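Local coordinates for protein transcriptional repressor of the blcABC operon (PDB 3MQ0) that represses transcription of the blcABC operon in Agrobacterium tumefaciens, probably by binding DNA through a winged helix-turn-helix domain, and is regulated via oligomerization, at residues 33-38 against 64-69; 46-51 against 81-86; 101-106 against 121-126; 223-228 against 262-267. All coordinates share one frame; numbering follows the deposited sequence.

Interaction 1. Residues 33-38 against 64-69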
loop_
_atom_site.group_PDB
_atom_site.type_symbol
_atom_site.label_atom_id
_atom_site.label_comp_id
_atom_site.label_asym_id
_atom_site.label_seq_id
_atom_site.Cartn_x
_atom_site.Cartn_y
_atom_site.Cartn_z
ATOM N N VAL B 33 -9.338 -1.291 17.914
ATOM C CA VAL B 33 -8.142 -0.682 17.339
ATOM C C VAL B 33 -6.862 -1.292 17.930
ATOM O O VAL B 33 -5.914 -1.605 17.202
ATOM C CB VAL B 33 -8.180 0.838 17.487
ATOM C CG1 VAL B 33 -6.838 1.463 17.088
ATOM C CG2 VAL B 33 -9.322 1.393 16.629
ATOM N N ARG B 34 -6.842 -1.507 19.241
ATOM C CA ARG B 34 -5.678 -2.159 19.854
ATOM C C ARG B 34 -5.425 -3.562 19.283
ATOM O O ARG B 34 -4.274 -3.943 18.990
ATOM C CB ARG B 34 -5.841 -2.207 21.369
ATOM C CG ARG B 34 -4.735 -2.942 22.104
ATOM C CD ARG B 34 -4.892 -2.725 23.606
ATOM N NE ARG B 34 -5.936 -1.745 23.893
ATOM C CZ ARG B 34 -5.739 -0.433 23.985
ATOM N NH1 ARG B 34 -4.520 0.070 23.819
ATOM N NH2 ARG B 34 -6.766 0.376 24.238
ATOM N N ILE B 35 -6.504 -4.325 19.116
ATOM C CA ILE B 35 -6.426 -5.670 18.539
ATOM C C ILE B 35 -5.920 -5.623 17.104
ATOM O O ILE B 35 -5.054 -6.405 16.732
ATOM C CB ILE B 35 -7.804 -6.375 18.577
ATOM C CG1 ILE B 35 -8.166 -6.732 20.018
ATOM C CG2 ILE B 35 -7.807 -7.640 17.721
ATOM C CD1 ILE B 35 -9.647 -7.050 20.187
ATOM N N LEU B 36 -6.461 -4.718 16.287
ATOM C CA LEU B 36 -5.984 -4.628 14.913
ATOM C C LEU B 36 -4.510 -4.251 14.858
ATOM O O LEU B 36 -3.757 -4.790 14.043
ATOM C CB LEU B 36 -6.836 -3.666 14.082
ATOM C CG LEU B 36 -8.240 -4.242 13.845
ATOM C CD1 LEU B 36 -9.200 -3.135 13.462
ATOM C CD2 LEU B 36 -8.250 -5.343 12.784
ATOM N N ASP B 37 -4.082 -3.348 15.733
ATOM C CA ASP B 37 -2.670 -2.991 15.756
ATOM C C ASP B 37 -1.787 -4.192 16.106
ATOM O O ASP B 37 -0.711 -4.361 15.539
ATOM C CB ASP B 37 -2.411 -1.846 16.723
ATOM C CG ASP B 37 -2.935 -0.512 16.211
ATOM O OD1 ASP B 37 -3.300 -0.398 15.012
ATOM O OD2 ASP B 37 -2.965 0.436 17.018
ATOM N N LEU B 38 -2.237 -5.012 17.051
ATOM C CA LEU B 38 -1.467 -6.176 17.484
ATOM C C LEU B 38 -1.360 -7.213 16.378
ATOM O O LEU B 38 -0.289 -7.751 16.128
ATOM C CB LEU B 38 -2.094 -6.810 18.714
ATOM C CG LEU B 38 -1.814 -6.082 20.022
ATOM C CD1 LEU B 38 -2.867 -6.441 21.048
ATOM C CD2 LEU B 38 -0.413 -6.426 20.527
ATOM N N GLY B 64 -15.829 -12.626 22.775
ATOM C CA GLY B 64 -16.998 -12.079 22.100
ATOM C C GLY B 64 -16.630 -10.908 21.207
ATOM O O GLY B 64 -17.142 -10.774 20.110
ATOM N N LEU B 65 -15.720 -10.059 21.671
ATOM C CA LEU B 65 -15.312 -8.916 20.862
ATOM C C LEU B 65 -14.595 -9.392 19.609
ATOM O O LEU B 65 -14.870 -8.904 18.512
ATOM C CB LEU B 65 -14.433 -7.956 21.665
ATOM C CG LEU B 65 -13.850 -6.758 20.922
ATOM C CD1 LEU B 65 -14.946 -5.857 20.348
ATOM C CD2 LEU B 65 -12.986 -6.008 21.919
ATOM N N LEU B 66 -13.689 -10.356 19.772
ATOM C CA LEU B 66 -12.958 -10.900 18.632
ATOM C C LEU B 66 -13.928 -11.518 17.622
ATOM O O LEU B 66 -13.752 -11.371 16.424
ATOM C CB LEU B 66 -11.904 -11.916 19.079
ATOM C CG LEU B 66 -10.720 -11.390 19.899
ATOM C CD1 LEU B 66 -9.830 -12.550 20.352
ATOM C CD2 LEU B 66 -9.913 -10.389 19.102
ATOM N N ALA B 67 -14.962 -12.198 18.104
ATOM C CA ALA B 67 -15.931 -12.814 17.197
ATOM C C ALA B 67 -16.736 -11.770 16.429
ATOM O O ALA B 67 -17.046 -11.957 15.261
ATOM C CB ALA B 67 -16.855 -13.779 17.941
ATOM N N VAL B 68 -17.072 -10.666 17.088
ATOM C CA VAL B 68 -17.766 -9.578 16.428
ATOM C C VAL B 68 -16.883 -8.933 15.360
ATOM O O VAL B 68 -17.349 -8.637 14.271
ATOM C CB VAL B 68 -18.255 -8.514 17.439
ATOM C CG1 VAL B 68 -18.707 -7.248 16.712
ATOM C CG2 VAL B 68 -19.384 -9.082 18.294
ATOM N N MET B 69 -15.600 -8.741 15.670
ATOM C CA MET B 69 -14.665 -8.161 14.715
ATOM C C MET B 69 -14.500 -9.051 13.512
ATOM O O MET B 69 -14.248 -8.569 12.407
ATOM C CB MET B 69 -13.292 -7.932 15.362
ATOM C CG MET B 69 -13.292 -6.812 16.400
ATOM S SD MET B 69 -11.699 -6.653 17.217
ATOM C CE MET B 69 -10.760 -5.986 15.842
#
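The CD1 methyl of Ile35 pushes into a notch formed by three side chains of the 64-69 helix. Ile35 CD1 lies 3.5 Å from Leu66 CD2 and 3.6 Å from Met69 SD, and Leu65 CD2 closes in more loosely at 3.9 Å. The other branch of Ile35 takes part as well: Ile35 CG2 is 3.7 Å from Leu66 CD2, so that this leucine methyl sits against both branches of the isoleucine. Met69 runs out extended and then bends at its last torsion (chi3 71°), which carries Met69 CE past the sulfur and sets it 3.7 Å from Leu36 CG, where it slides alongside the leucine fork in the opposite direction. The contact is wholly apolar and buried, with no hydrogen bond crossing it. The short axes are 11.5 Å apart and cross at -74°, and the gap is filled by Ile35, Leu36, Leu65, Leu66 and Met69. Away from this core, Asp37 OD1 is hydrogen-bonded to His88 and Trp92 of the second subunit. Both helices belong to the IclR-type helix-turn-helix domain, and this packing forms part of its core. Leu75 of strand 75-77 touches Ile35, Leu36, Leu66 and Met69, helix 48-52 packs on Leu66, and Ile85 of strand 82-85 lies against Leu36.

Interaction 2. Residues 46-51 against 81-86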
loop_
_atom_site.group_PDB
_atom_site.type_symbol
_atom_site.label_atom_id
_atom_site.label_comp_id
_atom_site.label_asym_id
_atom_site.label_seq_id
_atom_site.Cartn_x
_atom_site.Cartn_y
_atom_site.Cartn_z
ATOM N N LEU B 46 -1.838 -15.027 15.391
ATOM C CA LEU B 46 -2.168 -15.297 16.792
ATOM C C LEU B 46 -3.559 -15.892 16.972
ATOM O O LEU B 46 -4.468 -15.617 16.197
ATOM C CB LEU B 46 -2.074 -13.994 17.598
ATOM C CG LEU B 46 -0.754 -13.240 17.426
ATOM C CD1 LEU B 46 -0.849 -11.841 18.025
ATOM C CD2 LEU B 46 0.391 -14.036 18.030
ATOM N N THR B 47 -3.717 -16.691 18.023
ATOM C CA THR B 47 -5.003 -17.274 18.374
ATOM C C THR B 47 -5.820 -16.270 19.173
ATOM O O THR B 47 -5.301 -15.253 19.633
ATOM C CB THR B 47 -4.817 -18.524 19.267
ATOM O OG1 THR B 47 -4.115 -18.152 20.467
ATOM C CG2 THR B 47 -4.024 -19.585 18.534
ATOM N N ALA B 48 -7.100 -16.565 19.358
ATOM C CA ALA B 48 -7.933 -15.692 20.171
ATOM C C ALA B 48 -7.383 -15.704 21.591
ATOM O O ALA B 48 -7.369 -14.675 22.264
ATOM C CB ALA B 48 -9.384 -16.143 20.146
ATOM N N ALA B 49 -6.911 -16.866 22.042
ATOM C CA ALA B 49 -6.387 -16.965 23.397
ATOM C C ALA B 49 -5.174 -16.064 23.575
ATOM O O ALA B 49 -5.031 -15.392 24.593
ATOM C CB ALA B 49 -6.041 -18.398 23.733
ATOM N N GLU B 50 -4.299 -16.043 22.576
ATOM C CA GLU B 50 -3.124 -15.186 22.633
ATOM C C GLU B 50 -3.499 -13.705 22.658
ATOM O O GLU B 50 -2.935 -12.925 23.429
ATOM C CB GLU B 50 -2.159 -15.497 21.479
ATOM C CG GLU B 50 -1.447 -16.843 21.632
ATOM C CD GLU B 50 -0.652 -17.244 20.399
ATOM O OE1 GLU B 50 -1.185 -17.110 19.276
ATOM O OE2 GLU B 50 0.509 -17.692 20.554
ATOM N N LEU B 51 -4.445 -13.306 21.813
ATOM C CA LEU B 51 -4.830 -11.902 21.748
ATOM C C LEU B 51 -5.513 -11.467 23.038
ATOM O O LEU B 51 -5.371 -10.326 23.472
ATOM C CB LEU B 51 -5.758 -11.640 20.558
ATOM C CG LEU B 51 -5.084 -11.741 19.193
ATOM C CD1 LEU B 51 -6.152 -11.810 18.095
ATOM C CD2 LEU B 51 -4.172 -10.538 19.000
ATOM N N GLY B 81 -8.000 -21.361 13.773
ATOM C CA GLY B 81 -8.443 -20.392 14.763
ATOM C C GLY B 81 -7.560 -19.166 14.922
ATOM O O GLY B 81 -7.807 -18.317 15.792
ATOM N N THR B 82 -6.530 -19.048 14.094
ATOM C CA THR B 82 -5.715 -17.844 14.143
ATOM C C THR B 82 -6.435 -16.706 13.444
ATOM O O THR B 82 -7.267 -16.911 12.572
ATOM C CB THR B 82 -4.304 -18.052 13.553
ATOM O OG1 THR B 82 -4.403 -18.587 12.231
ATOM C CG2 THR B 82 -3.504 -19.004 14.426
ATOM N N LEU B 83 -6.131 -15.490 13.851
ATOM C CA LEU B 83 -6.845 -14.347 13.340
ATOM C C LEU B 83 -5.873 -13.511 12.526
ATOM O O LEU B 83 -4.694 -13.412 12.857
ATOM C CB LEU B 83 -7.439 -13.556 14.501
ATOM C CG LEU B 83 -8.537 -14.312 15.247
ATOM C CD1 LEU B 83 -8.828 -13.680 16.588
ATOM C CD2 LEU B 83 -9.801 -14.376 14.396
ATOM N N ARG B 84 -6.361 -12.941 11.436
ATOM C CA ARG B 84 -5.521 -12.085 10.616
ATOM C C ARG B 84 -6.336 -10.876 10.211
ATOM O O ARG B 84 -7.555 -10.884 10.328
ATOM C CB ARG B 84 -5.020 -12.855 9.387
ATOM C CG ARG B 84 -4.237 -14.087 9.805
ATOM C CD ARG B 84 -4.020 -15.148 8.732
ATOM N NE ARG B 84 -3.639 -16.412 9.376
ATOM C CZ ARG B 84 -3.133 -17.471 8.748
ATOM N NH1 ARG B 84 -2.922 -17.438 7.438
ATOM N NH2 ARG B 84 -2.830 -18.566 9.439
ATOM N N ILE B 85 -5.663 -9.828 9.752
ATOM C CA ILE B 85 -6.383 -8.671 9.249
ATOM C C ILE B 85 -7.276 -9.071 8.074
ATOM O O ILE B 85 -6.834 -9.784 7.168
ATOM C CB ILE B 85 -5.409 -7.578 8.771
ATOM C CG1 ILE B 85 -4.478 -7.150 9.915
ATOM C CG2 ILE B 85 -6.181 -6.384 8.210
ATOM C CD1 ILE B 85 -5.189 -6.465 11.069
ATOM N N GLY B 86 -8.514 -8.581 8.075
ATOM C CA GLY B 86 -9.436 -8.802 6.974
ATOM C C GLY B 86 -9.082 -7.902 5.804
ATOM O O GLY B 86 -8.545 -6.821 6.002
HETATM O O HOH W 1 -2.617 -12.582 14.371
HETATM O O HOH W 2 -8.610 -18.883 18.416
#
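Segments 46-51 and 81-86 meet through a short, loose antiparallel pairing, in which Leu83 N donates to Leu46 O over 2.9 Å, nearly along the C=O axis, while Thr82 CA adds a CA-H...O contact to the same oxygen. Two waters extend the pairing: one accepts from Leu46 N and donates to Leu83 O, the other links Ala48 N to Gly81 O. Among the side chains, the closest apolar touch is Leu51 CD1 on Leu83 CD1, 3.6 Å apart and crossing obliquely; Ala48 CB lies 4.4 Å from Leu83 CD1. This is the small antiparallel sheet of a winged helix-turn-helix domain, where strand 82-85 runs between 46-47 and 75-77. Thr47 is the N-cap of the helix that follows. Thr47 OG1 takes the crowded position between backbone N and carbonyl carbon (chi1 59°), where it accepts from Glu50 N at 3.0 Å. In return Thr47 N donates to the anti lone pair of Glu50 OE1 at 2.9 Å, completing a capping box, and Arg44 forms a salt bridge with Glu50 OE2. On its own side of the pairing, Thr82 OG1 bonds to Asp80 OD1 and accepts from Arg84 NH2, which lies 3.2 Å away.

Interaction 3. Residues 101-106 against 121-126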
loop_
_atom_site.group_PDB
_atom_site.type_symbol
_atom_site.label_atom_id
_atom_site.label_comp_id
_atom_site.label_asym_id
_atom_site.label_seq_id
_atom_site.Cartn_x
_atom_site.Cartn_y
_atom_site.Cartn_z
ATOM N N ASP B 101 -3.619 14.810 -0.313
ATOM C CA ASP B 101 -3.330 16.124 -0.877
ATOM C C ASP B 101 -2.298 16.789 0.023
ATOM O O ASP B 101 -2.641 17.347 1.060
ATOM C CB ASP B 101 -4.602 16.964 -0.921
ATOM C CG ASP B 101 -4.414 18.294 -1.649
ATOM O OD1 ASP B 101 -3.295 18.854 -1.636
ATOM O OD2 ASP B 101 -5.402 18.785 -2.236
ATOM N N ILE B 102 -1.038 16.707 -0.370
ATOM C CA ILE B 102 0.046 17.174 0.483
ATOM C C ILE B 102 -0.023 18.687 0.766
ATOM O O ILE B 102 0.280 19.138 1.870
ATOM C CB ILE B 102 1.414 16.769 -0.097
ATOM C CG1 ILE B 102 2.534 17.107 0.874
ATOM C CG2 ILE B 102 1.649 17.417 -1.455
ATOM C CD1 ILE B 102 3.892 16.746 0.341
ATOM N N VAL B 103 -0.446 19.470 -0.219
ATOM C CA VAL B 103 -0.481 20.906 -0.024
ATOM C C VAL B 103 -1.505 21.301 1.037
ATOM O O VAL B 103 -1.223 22.140 1.889
ATOM C CB VAL B 103 -0.773 21.642 -1.345
ATOM C CG1 VAL B 103 -0.970 23.136 -1.098
ATOM C CG2 VAL B 103 0.359 21.386 -2.334
ATOM N N SER B 104 -2.701 20.720 0.998
ATOM C CA SER B 104 -3.696 21.068 2.012
ATOM C C SER B 104 -3.281 20.527 3.397
ATOM O O SER B 104 -3.516 21.171 4.409
ATOM C CB SER B 104 -5.100 20.583 1.627
ATOM O OG SER B 104 -5.137 19.175 1.491
ATOM N N THR B 105 -2.653 19.355 3.428
ATOM C CA THR B 105 -2.130 18.795 4.674
ATOM C C THR B 105 -1.079 19.731 5.288
ATOM O O THR B 105 -1.105 20.034 6.478
ATOM C CB THR B 105 -1.506 17.402 4.422
ATOM O OG1 THR B 105 -2.522 16.516 3.928
ATOM C CG2 THR B 105 -0.902 16.827 5.700
ATOM N N PHE B 106 -0.164 20.185 4.444
ATOM C CA PHE B 106 0.853 21.180 4.806
ATOM C C PHE B 106 0.205 22.452 5.377
ATOM O O PHE B 106 0.549 22.881 6.468
ATOM C CB PHE B 106 1.682 21.461 3.548
ATOM C CG PHE B 106 2.513 22.727 3.586
ATOM C CD1 PHE B 106 3.746 22.752 4.227
ATOM C CD2 PHE B 106 2.099 23.855 2.898
ATOM C CE1 PHE B 106 4.538 23.910 4.216
ATOM C CE2 PHE B 106 2.873 25.015 2.888
ATOM C CZ PHE B 106 4.098 25.035 3.549
ATOM N N VAL B 121 7.168 30.015 4.852
ATOM C CA VAL B 121 7.380 28.571 4.775
ATOM C C VAL B 121 7.030 28.086 3.385
ATOM O O VAL B 121 5.972 28.446 2.854
ATOM C CB VAL B 121 6.465 27.825 5.764
ATOM C CG1 VAL B 121 6.866 26.347 5.849
ATOM C CG2 VAL B 121 6.518 28.485 7.126
ATOM N N THR B 122 7.910 27.285 2.789
ATOM C CA THR B 122 7.675 26.783 1.438
ATOM C C THR B 122 7.632 25.270 1.440
ATOM O O THR B 122 8.181 24.624 2.328
ATOM C CB THR B 122 8.788 27.234 0.468
ATOM O OG1 THR B 122 10.057 26.860 1.017
ATOM C CG2 THR B 122 8.766 28.734 0.305
ATOM N N LEU B 123 6.963 24.719 0.437
ATOM C CA LEU B 123 6.860 23.278 0.246
ATOM C C LEU B 123 7.229 23.027 -1.204
ATOM O O LEU B 123 6.666 23.657 -2.104
ATOM C CB LEU B 123 5.420 22.829 0.463
ATOM C CG LEU B 123 5.085 21.346 0.244
ATOM C CD1 LEU B 123 5.728 20.532 1.349
ATOM C CD2 LEU B 123 3.552 21.135 0.207
ATOM N N THR B 124 8.160 22.105 -1.431
ATOM C CA THR B 124 8.654 21.856 -2.776
ATOM C C THR B 124 8.735 20.381 -3.091
ATOM O O THR B 124 8.735 19.541 -2.191
ATOM C CB THR B 124 10.071 22.405 -2.960
ATOM O OG1 THR B 124 10.975 21.624 -2.167
ATOM C CG2 THR B 124 10.146 23.868 -2.556
ATOM N N VAL B 125 8.818 20.070 -4.378
ATOM C CA VAL B 125 9.166 18.719 -4.817
ATOM C C VAL B 125 10.355 18.835 -5.728
ATOM O O VAL B 125 10.549 19.885 -6.321
ATOM C CB VAL B 125 8.017 18.046 -5.583
ATOM C CG1 VAL B 125 6.798 17.879 -4.669
ATOM C CG2 VAL B 125 7.638 18.868 -6.806
ATOM N N ARG B 126 11.164 17.775 -5.827
ATOM C CA ARG B 126 12.299 17.770 -6.757
ATOM C C ARG B 126 11.920 17.151 -8.098
ATOM O O ARG B 126 11.322 16.077 -8.150
ATOM C CB ARG B 126 13.500 17.000 -6.176
ATOM C CG ARG B 126 14.761 17.131 -7.021
ATOM C CD ARG B 126 15.957 16.345 -6.435
ATOM N NE ARG B 126 15.676 14.913 -6.334
ATOM C CZ ARG B 126 15.823 14.053 -7.331
ATOM N NH1 ARG B 126 16.241 14.467 -8.523
ATOM N NH2 ARG B 126 15.542 12.778 -7.141
#
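Phe106 lays one face of its ring over Leu123, whose CB sits 3.9 Å from the ring centroid and only 6° off the normal, a nearly centred CH-pi contact. This is helix-on-sheet packing in the GAF-like C-terminal domain: helix 102-110 runs close to antiparallel to strand 120-127, at 158° between the short segments. The ring gets there because CG is anti to the backbone N (chi1 163°), sending it from the helix toward the strand. Leu123, also with CG anti to its N, reaches back tip to tip, and its CD2 methyl touches Phe106 CB at 3.8 Å. Leu123 CD2 is also bordered by Val103 CG2 at 4.1 Å and by Ile102 CG1 at 4.2 Å, so three helix residues surround one branch of the leucine. At the ring's edge, near its plane, Val121 CG1 comes within 3.7 Å of Phe106 CE1. Ile236 of the adjacent strand 232-241 touches both Phe106 and Val121, continuing the apolar surface under the helix. At its start the helix is N-capped by Asp101, and Thr105 OG1 also bonds Arg84 of the second subunit. Asp101 O accepts three bonds, from Thr105 N and the hydroxyls of Thr105 and Ser104. Asp101 OD1 is met by Ser104 N at 3.3 Å, from above the carboxylate plane rather than within it.

Interaction 4. Residues 223-228 against 262-267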
loop_
_atom_site.group_PDB
_atom_site.type_symbol
_atom_site.label_atom_id
_atom_site.label_comp_id
_atom_site.label_asym_id
_atom_site.label_seq_id
_atom_site.Cartn_x
_atom_site.Cartn_y
_atom_site.Cartn_z
ATOM N N ALA B 223 13.865 20.752 5.673
ATOM C CA ALA B 223 13.722 19.392 6.184
ATOM C C ALA B 223 12.931 18.532 5.200
ATOM O O ALA B 223 12.202 19.046 4.351
ATOM C CB ALA B 223 13.024 19.397 7.541
ATOM N N ALA B 224 13.055 17.217 5.334
ATOM C CA ALA B 224 12.438 16.304 4.388
ATOM C C ALA B 224 11.065 15.825 4.856
ATOM O O ALA B 224 10.860 15.532 6.027
ATOM C CB ALA B 224 13.340 15.095 4.160
ATOM N N ILE B 225 10.145 15.723 3.911
ATOM C CA ILE B 225 8.828 15.133 4.144
ATOM C C ILE B 225 8.849 13.776 3.464
ATOM O O ILE B 225 9.255 13.666 2.304
ATOM C CB ILE B 225 7.710 15.997 3.518
ATOM C CG1 ILE B 225 7.758 17.446 4.032
ATOM C CG2 ILE B 225 6.329 15.353 3.726
ATOM C CD1 ILE B 225 7.704 17.571 5.517
ATOM N N ARG B 226 8.426 12.739 4.176
ATOM C CA ARG B 226 8.436 11.402 3.599
ATOM C C ARG B 226 7.028 10.854 3.427
ATOM O O ARG B 226 6.133 11.168 4.220
ATOM C CB ARG B 226 9.281 10.469 4.458
ATOM C CG ARG B 226 10.745 10.892 4.438
ATOM C CD ARG B 226 11.635 10.080 5.355
ATOM N NE ARG B 226 12.946 10.725 5.438
ATOM C CZ ARG B 226 13.896 10.610 4.518
ATOM N NH1 ARG B 226 13.695 9.857 3.446
ATOM N NH2 ARG B 226 15.052 11.246 4.673
ATOM N N ASP B 227 6.845 10.042 2.387
ATOM C CA ASP B 227 5.544 9.444 2.084
ATOM C C ASP B 227 5.442 8.070 2.723
ATOM O O ASP B 227 6.384 7.608 3.370
ATOM C CB ASP B 227 5.319 9.346 0.566
ATOM C CG ASP B 227 6.394 8.526 -0.146
ATOM O OD1 ASP B 227 6.847 7.494 0.393
ATOM O OD2 ASP B 227 6.788 8.920 -1.269
ATOM N N TYR B 228 4.308 7.409 2.528
ATOM C CA TYR B 228 4.075 6.145 3.204
ATOM C C TYR B 228 5.221 5.175 2.933
ATOM O O TYR B 228 5.588 4.377 3.789
ATOM C CB TYR B 228 2.726 5.549 2.794
ATOM C CG TYR B 228 2.650 5.108 1.357
ATOM C CD1 TYR B 228 2.774 3.766 1.017
ATOM C CD2 TYR B 228 2.446 6.032 0.338
ATOM C CE1 TYR B 228 2.702 3.355 -0.304
ATOM C CE2 TYR B 228 2.372 5.632 -0.983
ATOM C CZ TYR B 228 2.502 4.293 -1.299
ATOM O OH TYR B 228 2.429 3.896 -2.615
ATOM N N ASN B 262 8.809 15.539 10.313
ATOM C CA ASN B 262 8.431 14.187 10.727
ATOM C C ASN B 262 6.941 14.049 11.061
ATOM O O ASN B 262 6.299 13.060 10.699
ATOM C CB ASN B 262 9.305 13.718 11.898
ATOM C CG ASN B 262 10.744 13.456 11.472
ATOM O OD1 ASN B 262 11.034 13.365 10.285
ATOM N ND2 ASN B 262 11.643 13.346 12.433
ATOM N N ALA B 263 6.383 15.051 11.730
ATOM C CA ALA B 263 4.958 15.019 12.077
ATOM C C ALA B 263 4.105 15.129 10.818
ATOM O O ALA B 263 3.070 14.475 10.690
ATOM C CB ALA B 263 4.612 16.139 13.048
ATOM N N LEU B 264 4.539 15.953 9.874
ATOM C CA LEU B 264 3.820 16.056 8.611
ATOM C C LEU B 264 3.874 14.738 7.826
ATOM O O LEU B 264 2.867 14.307 7.258
ATOM C CB LEU B 264 4.398 17.204 7.769
ATOM C CG LEU B 264 3.625 17.701 6.553
ATOM C CD1 LEU B 264 2.181 17.994 6.909
ATOM C CD2 LEU B 264 4.292 18.955 5.997
ATOM N N SER B 265 5.051 14.113 7.788
ATOM C CA SER B 265 5.231 12.813 7.124
ATOM C C SER B 265 4.288 11.743 7.681
ATOM O O SER B 265 3.702 10.950 6.935
ATOM C CB SER B 265 6.684 12.338 7.287
ATOM O OG SER B 265 7.561 13.265 6.660
ATOM N N GLU B 266 4.144 11.728 8.997
ATOM C CA GLU B 266 3.230 10.795 9.650
ATOM C C GLU B 266 1.797 10.979 9.149
ATOM O O GLU B 266 1.066 10.017 8.929
ATOM C CB GLU B 266 3.294 10.958 11.163
ATOM C CG GLU B 266 2.581 9.849 11.908
ATOM C CD GLU B 266 2.803 9.915 13.404
ATOM O OE1 GLU B 266 2.210 10.804 14.054
ATOM O OE2 GLU B 266 3.574 9.080 13.926
ATOM N N LYS B 267 1.402 12.221 8.927
ATOM C CA LYS B 267 0.075 12.488 8.396
ATOM C C LYS B 267 -0.088 11.935 6.989
ATOM O O LYS B 267 -1.200 11.720 6.545
ATOM C CB LYS B 267 -0.209 13.993 8.415
ATOM C CG LYS B 267 -0.340 14.551 9.815
ATOM C CD LYS B 267 -0.663 16.039 9.789
ATOM C CE LYS B 267 -0.945 16.554 11.198
ATOM N NZ LYS B 267 -1.035 18.045 11.228
HETATM O O HOH W 3 10.328 13.451 7.482
#
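The C-terminal helix of the GAF-like domain, 247-267, lies here against strand 218-226 near the spatial centre of the chain, the two short segments running almost parallel at 13°. Ser265 makes the closest approach. Ser265 OG accepts from Arg226 N at 2.7 Å with the N-H pointing almost straight at it (174°), so a helix side chain takes up a backbone N-H of the strand. The hydroxyl is placed for this by a first torsion that leaves OG anti to the carbonyl carbon, beside its own N (chi1 -62°). Ser265 OG in turn donates to the backbone O of Ala261, one turn earlier in the helix. A water lies 2.6 Å from Ala224 O, 2.9 Å from Asn262 OD1 and 2.9 Å from Ser265 OG; its two protons cannot serve all three at once. With these partners Ser265 OG, a polar atom of a buried residue, is well gripped. Ser265 CB also lies close over the strand backbone, 3.3 Å from Arg226 O. Beside this polar seam, Ile225 turns CD1 onto Leu264, 3.7 Å from its CD2 and crossing it obliquely, while Ile225 CG2 rests 3.8 Å from Ser265 OG. Further out, Ile225 touches Ile236 of the neighbouring strand 232-241 and Ala261 of the same helix, and Leu264 packs on Thr105 and His109 of helix 102-110, which lies next to this helix.

Overall arrangement
The four contacts fall into two pairs, one in each domain. Interactions 1 and 2, centred 9 Å apart, interleave along the chain and share the helix-turn-helix core, where helix 59-71 of the first packs against helix 48-52 and strand 82-85 of the second. Interactions 3 and 4 come later in sequence, 10 Å apart, and place helices 102-110 and 247-267 on the same six-stranded sheet, where Thr105 and Phe106 touch Leu264. Between the pairs the centres lie about 29 to 40 Å apart and nothing touches, as expected of separate DNA-binding and GAF-like domains. All four reach the second subunit, so both domains take part in the dimer.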